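TqaA (Penicillium aethiopicum, PDB 5DLK) is a nonribosomal peptide synthetase whose terminal condensation-like (CT) domain, present here in mutant form, probably closes the finished peptide into a macrocycle. Local coordinates at residues A[328-333]-A[385-390]; A[290-295]-A[302-307]; A[433-438]-A[454-459]. All blocks are in the same frame, centred on the assembly; numbering follows the deposited sequence. Where two conformers were deposited one is given.

Interaction 1 of 3, residues A[328-333]-A[385-390]; sequences LNFVPL and SLIVQH
The contact between 328-333 and 385-390 rests on one aromatic ring, F330, which meets I387 and Q389 of strand 386-390. The apolar part is F330 against I387. Branch CG2 of I387 lies 4.1 Å from CD1 of the F330 ring, and the two side chains cross at about a right angle. The methyl comes in obliquely. With CG1 beside the backbone N of I387, it is the short CG2 branch that is presented to the ring.

The polar neighbour is Q389. Its OE1 approaches the ring edge, close to the ring plane, at 4.1 Å from CE1 of F330. Ring and amide planes are only 21° apart. This is packing, not bonding, for the amide is held elsewhere: OE1 bonds to T309 OG1 and NE2 to Q391. These two bonds should fix the turn of the buried amide. The side chain of Q389 lies about 7 Å from G183 and about 7 Å from the side chain of N392, both of which bind phosphopantetheine in another structure of this protein.

W423 meets F330 edge-to-face. Strand 303-310 runs between the two segments in the mixed sheet, bonded to both, and T309 on it touches both F330 and I387. Helix 283-299 packs on the other face of strand 386-390, against V388.

Interaction 2 of 3, residues A[290-295]-A[302-307]; sequences ATALFL and RDVVFG
F306 turns its ring toward helix 283-299 and meets T291, A292 and L295 there. This is helix-on-sheet packing in the condensation-domain fold: the helix leads by a short connection into strand 303-310 and lies against one face of the mixed sheet. The local axes come within 8.7 Å and run at 123° to each other, so the helix slants across the strand.

T291 covers one face of the ring. Its methyl CG2 makes a CH-pi contact, 4.2 Å from the F306 ring centroid and 17° off the normal, shifted toward the rim at CE2 and CZ. The methyl is anti to the backbone N, while OG1 turns back to bond to V287 O. The threonine thus keeps its polar end in the helix and gives carbon to the ring.

A292 and L295 reach the ring obliquely. A292 CB lies 3.9 Å from F306 CE1. F306 has its CG between the backbone N and the carbonyl carbon (chi1 52°), which turns the ring to the helix. Replacing F306 by an alanine is likely to leave the T291 methyl without its aromatic face and open a gap beside A292 and L295.

V304, two residues earlier on the same strand face, extends the apolar seam. Its CG2 touches A292 CB and its CG1 touches L295 CB, each at 4.2 Å. The tightest approach comes from the tip of L295, where CD1 is 3.5 Å from F306 CD1.

Interaction 3 of 3, residues A[433-438]-A[454-459]; sequences LEVQVC and NNISAI. With EDO (1,2-ethanediol), chain F.
V435 meets S457 and I456, and these two touches make up the whole contact between 433-438 and 454-459. Both are packing of carbon on carbon. Branch CG2 of V435 lies 4.0 Å from S457 CB. V435 CG1, anti to the backbone N (chi1 175°), lies at a looser 4.4 Å from I456 CG2. The valine thus puts one methyl against each of two successive helix residues. Beyond its CG2 branch the isoleucine turns off toward F294.

The polar groups look elsewhere. S457 has two conformers, so the placing of its OG is doubtful; in one it lies near the carbonyls of A453 and N454 in its own helix. On the other face of the strand, Q436 NE2 bonds to E434 OE2 at 2.8 Å, nearly in the amide plane and on the anti lone pair of OE2. R432 adds a salt bridge to E434 OE1. A 1,2-ethanediol, probably from the crystallisation liquor, makes a weak hydrogen bond from O1 to Q436 OE1.

Strand 433-440 lies between strands 265-272 and 422-428. Helix 446-465 covers the V435 face, where S457 also touches K270 and I456 reaches F294 of helix 283-299.

How the interactions relate
All three contacts belong to one mixed sheet of the condensation domain and its helices. They follow in series along the chain: interaction 2, then 1, then 3. The centres of interactions 1 and 2 lie about 12 Å apart. Those of interactions 2 and 3 are about 15 Å apart, and those of interactions 1 and 3 about 16 Å. Interactions 1 and 2 share the sheet directly, because strand 303-310 has strands 329-336 and 386-390 as neighbours. Probable backbone hydrogen bonds, L333 N to F306 O and G307 N to L386 O, join them. Helices 283-299 and 446-465 meet through A290, F294, I456 and I459, linking interactions 2 and 3. Two helices thus back the sheet, while Q389 lies on the face toward the phosphopantetheine site.

Interaction 1 of 3, residues A[328-333]-A[385-390]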
ATOM      1  N   LEU A 328       3.768   1.503   4.336  1.00 18.95           N
ATOM      2  CA  LEU A 328       2.893   2.647   4.045  1.00 17.94           C
ATOM      3  C   LEU A 328       2.205   3.145   5.291  1.00 17.87           C
ATOM      4  O   LEU A 328       1.847   2.354   6.154  1.00 18.44           O
ATOM      5  CB  LEU A 328       1.797   2.272   3.020  1.00 20.07           C
ATOM      6  CG  LEU A 328       2.145   1.954   1.576  1.00 27.26           C
ATOM      7  CD1 LEU A 328       0.865   1.654   0.820  1.00 25.11           C
ATOM      8  CD2 LEU A 328       2.881   3.126   0.941  1.00 27.60           C
ATOM      9  N   ASN A 329       1.988   4.457   5.374  1.00 16.06           N
ATOM     10  CA  ASN A 329       1.182   4.996   6.440  1.00 16.49           C
ATOM     11  C   ASN A 329       0.232   6.037   5.880  1.00 16.42           C
ATOM     12  O   ASN A 329       0.522   6.658   4.855  1.00 16.25           O
ATOM     13  CB  ASN A 329       2.066   5.599   7.541  1.00 15.51           C
ATOM     14  CG  ASN A 329       1.373   5.624   8.869  1.00 16.06           C
ATOM     15  OD1 ASN A 329       0.267   5.114   9.003  1.00 16.78           O
ATOM     16  ND2 ASN A 329       2.011   6.224   9.871  1.00 17.47           N
ATOM     17  N   PHE A 330      -0.907   6.198   6.536  1.00 14.35           N
ATOM     18  CA  PHE A 330      -1.878   7.220   6.147  1.00 15.29           C
ATOM     19  C   PHE A 330      -1.943   8.221   7.293  1.00 16.23           C
ATOM     20  O   PHE A 330      -2.387   7.871   8.387  1.00 16.98           O
ATOM     21  CB  PHE A 330      -3.220   6.587   5.872  1.00 13.87           C
ATOM     22  CG  PHE A 330      -3.103   5.336   5.043  1.00 16.71           C
ATOM     23  CD1 PHE A 330      -2.770   5.423   3.696  1.00 17.80           C
ATOM     24  CD2 PHE A 330      -3.260   4.082   5.628  1.00 16.85           C
ATOM     25  CE1 PHE A 330      -2.650   4.271   2.910  1.00 16.56           C
ATOM     26  CE2 PHE A 330      -3.133   2.915   4.847  1.00 16.04           C
ATOM     27  CZ  PHE A 330      -2.821   3.030   3.491  1.00 16.33           C
ATOM     28  N   VAL A 331      -1.438   9.427   7.051  1.00 15.00           N
ATOM     29  CA  VAL A 331      -1.253  10.401   8.146  1.00 14.04           C
ATOM     30  C   VAL A 331      -1.854  11.756   7.757  1.00 15.16           C
ATOM     31  O   VAL A 331      -2.108  12.017   6.567  1.00 15.85           O
ATOM     32  CB  VAL A 331       0.242  10.571   8.510  1.00 14.94           C
ATOM     33  CG1 VAL A 331       0.873   9.223   8.956  1.00 18.64           C
ATOM     34  CG2 VAL A 331       1.024  11.221   7.353  1.00 15.19           C
ATOM     35  N   PRO A 332      -2.106  12.625   8.749  1.00 13.76           N
ATOM     36  CA  PRO A 332      -2.656  13.951   8.446  1.00 13.96           C
ATOM     37  C   PRO A 332      -1.678  14.867   7.735  1.00 14.18           C
ATOM     38  O   PRO A 332      -0.496  14.947   8.069  1.00 18.67           O
ATOM     39  CB  PRO A 332      -2.979  14.532   9.840  1.00 16.65           C
ATOM     40  CG  PRO A 332      -2.818  13.377  10.805  1.00 15.45           C
ATOM     41  CD  PRO A 332      -1.826  12.481  10.192  1.00 16.02           C
ATOM     42  N   LEU A 333      -2.208  15.575   6.745  1.00 15.03           N
ATOM     43  CA  LEU A 333      -1.500  16.641   6.078  1.00 14.46           C
ATOM     44  C   LEU A 333      -2.298  17.897   6.347  1.00 14.69           C
ATOM     45  O   LEU A 333      -3.492  17.947   6.051  1.00 14.70           O
ATOM     46  CB  LEU A 333      -1.396  16.373   4.564  1.00 13.63           C
ATOM     47  CG  LEU A 333      -0.677  17.485   3.793  1.00 15.54           C
ATOM     48  CD1 LEU A 333       0.768  17.626   4.292  1.00 17.57           C
ATOM     49  CD2 LEU A 333      -0.726  17.160   2.293  1.00 16.51           C
ATOM     50  N   SER A 385     -11.054  10.853   6.157  1.00 16.38           N
ATOM     51  CA  SER A 385     -12.198  10.710   5.263  1.00 16.92           C
ATOM     52  C   SER A 385     -11.804  10.904   3.801  1.00 17.26           C
ATOM     53  O   SER A 385     -12.558  10.533   2.891  1.00 17.56           O
ATOM     54  CB  SER A 385     -13.294  11.698   5.651  1.00 22.28           C
ATOM     55  OG  SER A 385     -12.798  13.018   5.602  1.00 27.27           O
ATOM     56  N   LEU A 386     -10.645  11.524   3.593  1.00 16.20           N
ATOM     57  CA  LEU A 386     -10.065  11.729   2.270  1.00 14.85           C
ATOM     58  C   LEU A 386      -8.590  11.408   2.337  1.00 18.25           C
ATOM     59  O   LEU A 386      -7.881  11.898   3.220  1.00 17.73           O
ATOM     60  CB  LEU A 386     -10.266  13.175   1.789  1.00 16.08           C
ATOM     61  CG  LEU A 386      -9.595  13.478   0.452  1.00 17.84           C
ATOM     62  CD1 LEU A 386     -10.341  12.781  -0.683  1.00 20.31           C
ATOM     63  CD2 LEU A 386      -9.543  14.997   0.214  1.00 21.19           C
ATOM     64  N   ILE A 387      -8.119  10.553   1.435  1.00 15.37           N
ATOM     65  CA  ILE A 387      -6.711  10.200   1.422  1.00 13.03           C
ATOM     66  C   ILE A 387      -6.147  10.390   0.023  1.00 15.37           C
ATOM     67  O   ILE A 387      -6.645   9.811  -0.940  1.00 16.85           O
ATOM     68  CB  ILE A 387      -6.471   8.746   1.868  1.00 16.36           C
ATOM     69  CG1 ILE A 387      -7.134   8.499   3.227  1.00 19.49           C
ATOM     70  CG2 ILE A 387      -4.950   8.430   1.877  1.00 14.62           C
ATOM     71  CD1 ILE A 387      -6.943   7.089   3.776  1.00 21.50           C
ATOM     72  N   VAL A 388      -5.099  11.198  -0.070  1.00 14.58           N
ATOM     73  CA  VAL A 388      -4.435  11.464  -1.337  1.00 14.14           C
ATOM     74  C   VAL A 388      -3.140  10.667  -1.414  1.00 16.22           C
ATOM     75  O   VAL A 388      -2.275  10.755  -0.526  1.00 15.14           O
ATOM     76  CB  VAL A 388      -4.139  12.939  -1.505  1.00 17.53           C
ATOM     77  CG1 VAL A 388      -3.345  13.188  -2.784  1.00 16.47           C
ATOM     78  CG2 VAL A 388      -5.463  13.721  -1.490  1.00 17.12           C
ATOM     79  N   GLN A 389      -3.016   9.873  -2.472  1.00 15.31           N
ATOM     80  CA  GLN A 389      -1.851   9.003  -2.643  1.00 15.70           C
ATOM     81  C   GLN A 389      -1.234   9.230  -4.021  1.00 16.84           C
ATOM     82  O   GLN A 389      -1.794   8.788  -5.034  1.00 16.81           O
ATOM     83  CB  GLN A 389      -2.239   7.535  -2.490  1.00 15.28           C
ATOM     84  CG  GLN A 389      -1.037   6.574  -2.576  1.00 15.65           C
ATOM     85  CD  GLN A 389      -1.371   5.184  -2.062  1.00 17.69           C
ATOM     86  OE1 GLN A 389      -2.051   5.026  -1.034  1.00 17.75           O
ATOM     87  NE2 GLN A 389      -0.879   4.164  -2.758  1.00 19.81           N
ATOM     88  N   HIS A 390      -0.086   9.899  -4.058  1.00 15.16           N
ATOM     89  CA  HIS A 390       0.633  10.063  -5.318  1.00 15.51           C
ATOM     90  C   HIS A 390       1.554   8.864  -5.530  1.00 17.48           C
ATOM     91  O   HIS A 390       2.347   8.511  -4.649  1.00 19.14           O
ATOM     92  CB  HIS A 390       1.463  11.342  -5.351  1.00 19.91           C
ATOM     93  CG  HIS A 390       2.232  11.477  -6.621  1.00 19.36           C
ATOM     94  ND1 HIS A 390       1.607  11.548  -7.849  1.00 18.38           N
ATOM     95  CD2 HIS A 390       3.559  11.442  -6.872  1.00 21.28           C
ATOM     96  CE1 HIS A 390       2.523  11.611  -8.798  1.00 22.12           C
ATOM     97  NE2 HIS A 390       3.718  11.562  -8.232  1.00 18.42           N
TER

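Interaction 2 of 3, residues A[290-295]-A[302-307]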
ATOM      1  N   ALA A 290      -3.274  21.122  -4.898  1.00 12.77           N
ATOM      2  CA  ALA A 290      -4.520  21.285  -5.634  1.00 13.91           C
ATOM      3  C   ALA A 290      -5.704  20.809  -4.782  1.00 13.74           C
ATOM      4  O   ALA A 290      -6.768  21.444  -4.736  1.00 15.80           O
ATOM      5  CB  ALA A 290      -4.466  20.502  -6.977  1.00 14.41           C
ATOM      6  N   THR A 291      -5.512  19.682  -4.113  1.00 12.46           N
ATOM      7  CA  THR A 291      -6.533  19.130  -3.233  1.00 13.38           C
ATOM      8  C   THR A 291      -6.831  20.096  -2.071  1.00 14.84           C
ATOM      9  O   THR A 291      -7.997  20.280  -1.688  1.00 13.33           O
ATOM     10  CB  THR A 291      -6.097  17.759  -2.695  1.00 14.10           C
ATOM     11  OG1 THR A 291      -5.907  16.870  -3.810  1.00 14.70           O
ATOM     12  CG2 THR A 291      -7.165  17.180  -1.760  1.00 16.89           C
ATOM     13  N   ALA A 292      -5.788  20.716  -1.528  1.00 12.52           N
ATOM     14  CA  ALA A 292      -5.986  21.664  -0.424  1.00 11.58           C
ATOM     15  C   ALA A 292      -6.791  22.877  -0.851  1.00 11.07           C
ATOM     16  O   ALA A 292      -7.659  23.344  -0.112  1.00 13.04           O
ATOM     17  CB  ALA A 292      -4.646  22.117   0.152  1.00 12.47           C
ATOM     18  N   LEU A 293      -6.514  23.383  -2.045  1.00 12.49           N
ATOM     19  CA  LEU A 293      -7.254  24.540  -2.533  1.00 13.56           C
ATOM     20  C   LEU A 293      -8.720  24.175  -2.760  1.00 12.29           C
ATOM     21  O   LEU A 293      -9.627  24.962  -2.430  1.00 13.92           O
ATOM     22  CB  LEU A 293      -6.642  25.091  -3.825  1.00 13.45           C
ATOM     23  CG  LEU A 293      -7.348  26.361  -4.303  1.00 15.32           C
ATOM     24  CD1 LEU A 293      -7.240  27.482  -3.263  1.00 18.25           C
ATOM     25  CD2 LEU A 293      -6.759  26.790  -5.632  1.00 23.43           C
ATOM     26  N   PHE A 294      -8.940  23.006  -3.357  1.00 13.02           N
ATOM     27  CA  PHE A 294     -10.284  22.475  -3.577  1.00 14.55           C
ATOM     28  C   PHE A 294     -11.049  22.433  -2.257  1.00 13.42           C
ATOM     29  O   PHE A 294     -12.203  22.911  -2.163  1.00 14.36           O
ATOM     30  CB  PHE A 294     -10.209  21.075  -4.219  1.00 13.78           C
ATOM     31  CG  PHE A 294     -11.557  20.387  -4.359  1.00 15.66           C
ATOM     32  CD1 PHE A 294     -12.319  20.569  -5.496  1.00 19.05           C
ATOM     33  CD2 PHE A 294     -12.027  19.544  -3.359  1.00 19.00           C
ATOM     34  CE1 PHE A 294     -13.564  19.919  -5.630  1.00 18.66           C
ATOM     35  CE2 PHE A 294     -13.255  18.905  -3.484  1.00 20.12           C
ATOM     36  CZ  PHE A 294     -14.020  19.102  -4.619  1.00 16.52           C
ATOM     37  N   LEU A 295     -10.413  21.874  -1.227  1.00 12.11           N
ATOM     38  CA  LEU A 295     -11.077  21.795   0.069  1.00 13.58           C
ATOM     39  C   LEU A 295     -11.285  23.172   0.714  1.00 14.07           C
ATOM     40  O   LEU A 295     -12.320  23.422   1.320  1.00 14.69           O
ATOM     41  CB  LEU A 295     -10.284  20.910   1.027  1.00 13.72           C
ATOM     42  CG  LEU A 295     -10.290  19.409   0.689  1.00 15.21           C
ATOM     43  CD1 LEU A 295      -9.307  18.678   1.616  1.00 16.01           C
ATOM     44  CD2 LEU A 295     -11.674  18.821   0.812  1.00 19.08           C
ATOM     45  N   ARG A 302      -9.594  28.365   5.777  1.00 14.47           N
ATOM     46  CA  ARG A 302      -8.197  28.643   5.461  1.00 13.66           C
ATOM     47  C   ARG A 302      -7.240  27.697   6.191  1.00 15.77           C
ATOM     48  O   ARG A 302      -6.051  27.952   6.262  1.00 16.25           O
ATOM     49  CB  ARG A 302      -7.838  30.093   5.815  1.00 16.42           C
ATOM     50  CG  ARG A 302      -8.510  31.125   4.903  1.00 17.41           C
ATOM     51  CD  ARG A 302      -8.066  32.556   5.268  1.00 20.59           C
ATOM     52  NE  ARG A 302      -8.808  33.537   4.483  1.00 24.41           N
ATOM     53  CZ  ARG A 302     -10.002  34.017   4.816  1.00 28.69           C
ATOM     54  NH1 ARG A 302     -10.585  33.627   5.943  1.00 28.88           N
ATOM     55  NH2 ARG A 302     -10.605  34.896   4.021  1.00 25.16           N
ATOM     56  N   ASP A 303      -7.759  26.622   6.769  1.00 12.89           N
ATOM     57  CA  ASP A 303      -6.905  25.715   7.530  1.00 13.81           C
ATOM     58  C   ASP A 303      -7.490  24.325   7.345  1.00 15.48           C
ATOM     59  O   ASP A 303      -8.495  24.006   7.977  1.00 17.16           O
ATOM     60  CB  ASP A 303      -6.885  26.133   9.011  1.00 17.07           C
ATOM     61  CG  ASP A 303      -6.002  25.254   9.870  1.00 22.92           C
ATOM     62  OD1 ASP A 303      -5.160  24.504   9.338  1.00 21.59           O
ATOM     63  OD2 ASP A 303      -6.157  25.306  11.114  1.00 32.07           O
ATOM     64  N   VAL A 304      -6.931  23.529   6.432  1.00 12.88           N
ATOM     65  CA  VAL A 304      -7.576  22.250   6.126  1.00 13.00           C
ATOM     66  C   VAL A 304      -6.660  21.084   6.506  1.00 15.64           C
ATOM     67  O   VAL A 304      -5.430  21.203   6.469  1.00 15.06           O
ATOM     68  CB  VAL A 304      -7.975  22.147   4.640  1.00 13.67           C
ATOM     69  CG1 VAL A 304      -8.982  23.255   4.267  1.00 15.39           C
ATOM     70  CG2 VAL A 304      -6.752  22.190   3.752  1.00 14.98           C
ATOM     71  N   VAL A 305      -7.265  19.976   6.918  1.00 13.60           N
ATOM     72  CA  VAL A 305      -6.497  18.781   7.232  1.00 13.87           C
ATOM     73  C   VAL A 305      -7.108  17.626   6.473  1.00 14.08           C
ATOM     74  O   VAL A 305      -8.320  17.438   6.520  1.00 14.73           O
ATOM     75  CB  VAL A 305      -6.478  18.448   8.751  1.00 14.91           C
ATOM     76  CG1 VAL A 305      -5.654  17.170   8.995  1.00 14.91           C
ATOM     77  CG2 VAL A 305      -5.872  19.625   9.542  1.00 17.98           C
ATOM     78  N   PHE A 306      -6.298  16.893   5.722  1.00 12.17           N
ATOM     79  CA  PHE A 306      -6.814  15.682   5.072  1.00 13.76           C
ATOM     80  C   PHE A 306      -5.738  14.599   5.143  1.00 15.36           C
ATOM     81  O   PHE A 306      -4.620  14.850   5.586  1.00 15.15           O
ATOM     82  CB  PHE A 306      -7.263  15.972   3.615  1.00 17.17           C
ATOM     83  CG  PHE A 306      -6.219  16.657   2.759  1.00 13.51           C
ATOM     84  CD1 PHE A 306      -6.042  18.040   2.809  1.00 15.28           C
ATOM     85  CD2 PHE A 306      -5.401  15.916   1.920  1.00 15.17           C
ATOM     86  CE1 PHE A 306      -5.079  18.674   2.013  1.00 17.18           C
ATOM     87  CE2 PHE A 306      -4.430  16.537   1.126  1.00 16.12           C
ATOM     88  CZ  PHE A 306      -4.263  17.916   1.177  1.00 15.81           C
ATOM     89  N   GLY A 307      -6.063  13.381   4.747  1.00 13.53           N
ATOM     90  CA  GLY A 307      -5.070  12.324   4.866  1.00 15.43           C
ATOM     91  C   GLY A 307      -4.220  12.204   3.616  1.00 13.77           C
ATOM     92  O   GLY A 307      -4.652  12.592   2.519  1.00 14.22           O
TER

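Interaction 3 of 3, residues A[433-438]-A[454-459]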
ATOM      1  N   LEU A 433      -0.728  12.391 -16.674  1.00 21.39           N
ATOM      2  CA  LEU A 433      -0.899  12.198 -15.230  1.00 19.44           C
ATOM      3  C   LEU A 433      -2.338  11.768 -15.059  1.00 19.25           C
ATOM      4  O   LEU A 433      -3.256  12.468 -15.480  1.00 19.30           O
ATOM      5  CB  LEU A 433      -0.595  13.476 -14.430  1.00 18.75           C
ATOM      6  CG  LEU A 433      -0.840  13.361 -12.913  1.00 20.56           C
ATOM      7  CD1 LEU A 433       0.266  12.571 -12.248  1.00 22.40           C
ATOM      8  CD2 LEU A 433      -0.975  14.734 -12.254  1.00 20.30           C
ATOM      9  N   GLU A 434      -2.551  10.592 -14.483  1.00 19.01           N
ATOM     10  CA  GLU A 434      -3.910  10.094 -14.334  1.00 16.73           C
ATOM     11  C   GLU A 434      -4.420  10.307 -12.918  1.00 17.23           C
ATOM     12  O   GLU A 434      -3.830   9.802 -11.969  1.00 19.81           O
ATOM     13  CB  GLU A 434      -3.972   8.618 -14.700  1.00 20.82           C
ATOM     14  CG  GLU A 434      -5.379   8.114 -14.850  1.00 25.99           C
ATOM     15  CD  GLU A 434      -5.406   6.731 -15.458  1.00 28.57           C
ATOM     16  OE1 GLU A 434      -5.425   6.631 -16.705  1.00 34.45           O
ATOM     17  OE2 GLU A 434      -5.373   5.761 -14.686  1.00 29.37           O
ATOM     18  N   VAL A 435      -5.486  11.086 -12.785  1.00 18.02           N
ATOM     19  CA  VAL A 435      -6.136  11.292 -11.505  1.00 19.08           C
ATOM     20  C   VAL A 435      -7.212  10.220 -11.371  1.00 20.76           C
ATOM     21  O   VAL A 435      -8.079  10.084 -12.237  1.00 24.08           O
ATOM     22  CB  VAL A 435      -6.728  12.725 -11.397  1.00 20.81           C
ATOM     23  CG1 VAL A 435      -7.517  12.915 -10.103  1.00 19.41           C
ATOM     24  CG2 VAL A 435      -5.620  13.785 -11.557  1.00 20.57           C
ATOM     25  N   GLN A 436      -7.141   9.439 -10.298  1.00 16.60           N
ATOM     26  CA  GLN A 436      -8.077   8.350 -10.085  1.00 16.96           C
ATOM     27  C   GLN A 436      -8.820   8.578  -8.782  1.00 22.06           C
ATOM     28  O   GLN A 436      -8.199   8.815  -7.748  1.00 24.74           O
ATOM     29  CB  GLN A 436      -7.336   7.014 -10.031  1.00 19.90           C
ATOM     30  CG  GLN A 436      -6.306   6.841 -11.152  1.00 22.09           C
ATOM     31  CD  GLN A 436      -5.447   5.604 -10.968  1.00 26.60           C
ATOM     32  OE1 GLN A 436      -5.324   5.083  -9.861  1.00 27.48           O
ATOM     33  NE2 GLN A 436      -4.857   5.122 -12.059  1.00 28.01           N
ATOM     34  N   VAL A 437     -10.140   8.506  -8.820  1.00 16.50           N
ATOM     35  CA  VAL A 437     -10.925   8.576  -7.597  1.00 17.09           C
ATOM     36  C   VAL A 437     -11.509   7.199  -7.322  1.00 18.08           C
ATOM     37  O   VAL A 437     -12.065   6.557  -8.235  1.00 17.33           O
ATOM     38  CB  VAL A 437     -12.060   9.619  -7.706  1.00 16.77           C
ATOM     39  CG1 VAL A 437     -12.956   9.556  -6.471  1.00 17.05           C
ATOM     40  CG2 VAL A 437     -11.482  11.027  -7.929  1.00 20.30           C
ATOM     41  N   CYS A 438     -11.376   6.740  -6.077  1.00 16.44           N
ATOM     42  CA  CYS A 438     -11.934   5.446  -5.685  1.00 16.92           C
ATOM     43  C   CYS A 438     -12.741   5.599  -4.403  1.00 17.03           C
ATOM     44  O   CYS A 438     -12.214   6.011  -3.355  1.00 16.54           O
ATOM     45  CB  CYS A 438     -10.827   4.408  -5.482  1.00 15.96           C
ATOM     46  SG  CYS A 438     -11.493   2.742  -5.142  1.00 19.81           S
ATOM     47  N   ASN A 454     -12.452  15.698 -12.216  1.00 17.31           N
ATOM     48  CA  ASN A 454     -12.349  16.828 -13.131  1.00 18.13           C
ATOM     49  C   ASN A 454     -11.808  18.086 -12.464  1.00 18.06           C
ATOM     50  O   ASN A 454     -10.923  18.744 -13.000  1.00 18.47           O
ATOM     51  CB  ASN A 454     -13.712  17.134 -13.748  1.00 21.20           C
ATOM     52  CG  ASN A 454     -14.056  16.170 -14.878  1.00 33.43           C
ATOM     53  OD1 ASN A 454     -13.183  15.452 -15.374  1.00 32.96           O
ATOM     54  ND2 ASN A 454     -15.322  16.144 -15.279  1.00 30.46           N
ATOM     55  N   ASN A 455     -12.368  18.425 -11.310  1.00 18.03           N
ATOM     56  CA  ASN A 455     -11.955  19.648 -10.605  1.00 16.47           C
ATOM     57  C   ASN A 455     -10.494  19.590 -10.142  1.00 18.11           C
ATOM     58  O   ASN A 455      -9.728  20.536 -10.336  1.00 17.93           O
ATOM     59  CB  ASN A 455     -12.835  19.891  -9.380  1.00 18.68           C
ATOM     60  CG  ASN A 455     -14.263  20.274  -9.729  1.00 29.29           C
ATOM     61  OD1 ASN A 455     -15.134  20.237  -8.859  1.00 32.89           O
ATOM     62  ND2 ASN A 455     -14.523  20.596 -10.998  1.00 23.38           N
ATOM     63  N   ILE A 456     -10.137  18.481  -9.500  1.00 17.86           N
ATOM     64  CA  ILE A 456      -8.765  18.286  -9.025  1.00 17.38           C
ATOM     65  C   ILE A 456      -7.788  18.365 -10.197  1.00 16.70           C
ATOM     66  O   ILE A 456      -6.786  19.066 -10.124  1.00 15.05           O
ATOM     67  CB  ILE A 456      -8.582  16.920  -8.306  1.00 17.04           C
ATOM     68  CG1 ILE A 456      -9.439  16.838  -7.031  1.00 22.16           C
ATOM     69  CG2 ILE A 456      -7.113  16.683  -7.958  1.00 20.01           C
ATOM     70  CD1 ILE A 456      -9.101  17.898  -5.975  1.00 21.71           C
ATOM     71  N   SER A 457      -8.090  17.662 -11.290  1.00 16.44           N
ATOM     72  CA  SER A 457      -7.190  17.705 -12.435  0.70 18.56           C
ATOM     73  C   SER A 457      -7.111  19.114 -13.044  1.00 18.65           C
ATOM     74  O   SER A 457      -6.031  19.532 -13.457  1.00 17.16           O
ATOM     75  CB  SER A 457      -7.607  16.666 -13.491  0.70 19.58           C
ATOM     76  OG  SER A 457      -8.875  16.968 -14.030  0.70 18.74           O
ATOM     77  N   ALA A 458      -8.223  19.850 -13.067  1.00 16.79           N
ATOM     78  CA  ALA A 458      -8.233  21.208 -13.607  1.00 17.40           C
ATOM     79  C   ALA A 458      -7.339  22.147 -12.799  1.00 17.88           C
ATOM     80  O   ALA A 458      -6.630  22.988 -13.356  1.00 16.96           O
ATOM     81  CB  ALA A 458      -9.667  21.763 -13.650  1.00 18.76           C
ATOM     82  N   ILE A 459      -7.408  22.013 -11.480  1.00 14.83           N
ATOM     83  CA  ILE A 459      -6.559  22.823 -10.595  1.00 13.04           C
ATOM     84  C   ILE A 459      -5.092  22.488 -10.789  1.00 14.78           C
ATOM     85  O   ILE A 459      -4.257  23.398 -10.877  1.00 15.99           O
ATOM     86  CB  ILE A 459      -6.952  22.630  -9.109  1.00 15.71           C
ATOM     87  CG1 ILE A 459      -8.385  23.118  -8.879  1.00 18.91           C
ATOM     88  CG2 ILE A 459      -5.975  23.423  -8.183  1.00 14.11           C
ATOM     89  CD1 ILE A 459      -9.039  22.463  -7.674  1.00 20.11           C
TER
HETATM   90  C1  EDO F 502      -6.933   1.109 -11.520  1.00 42.77           C
HETATM   91  O1  EDO F 502      -5.930   1.974 -10.964  1.00 46.38           O
HETATM   92  C2  EDO F 502      -7.172  -0.073 -10.585  1.00 41.48           C
HETATM   93  O2  EDO F 502      -8.527  -0.526 -10.725  1.00 47.77           O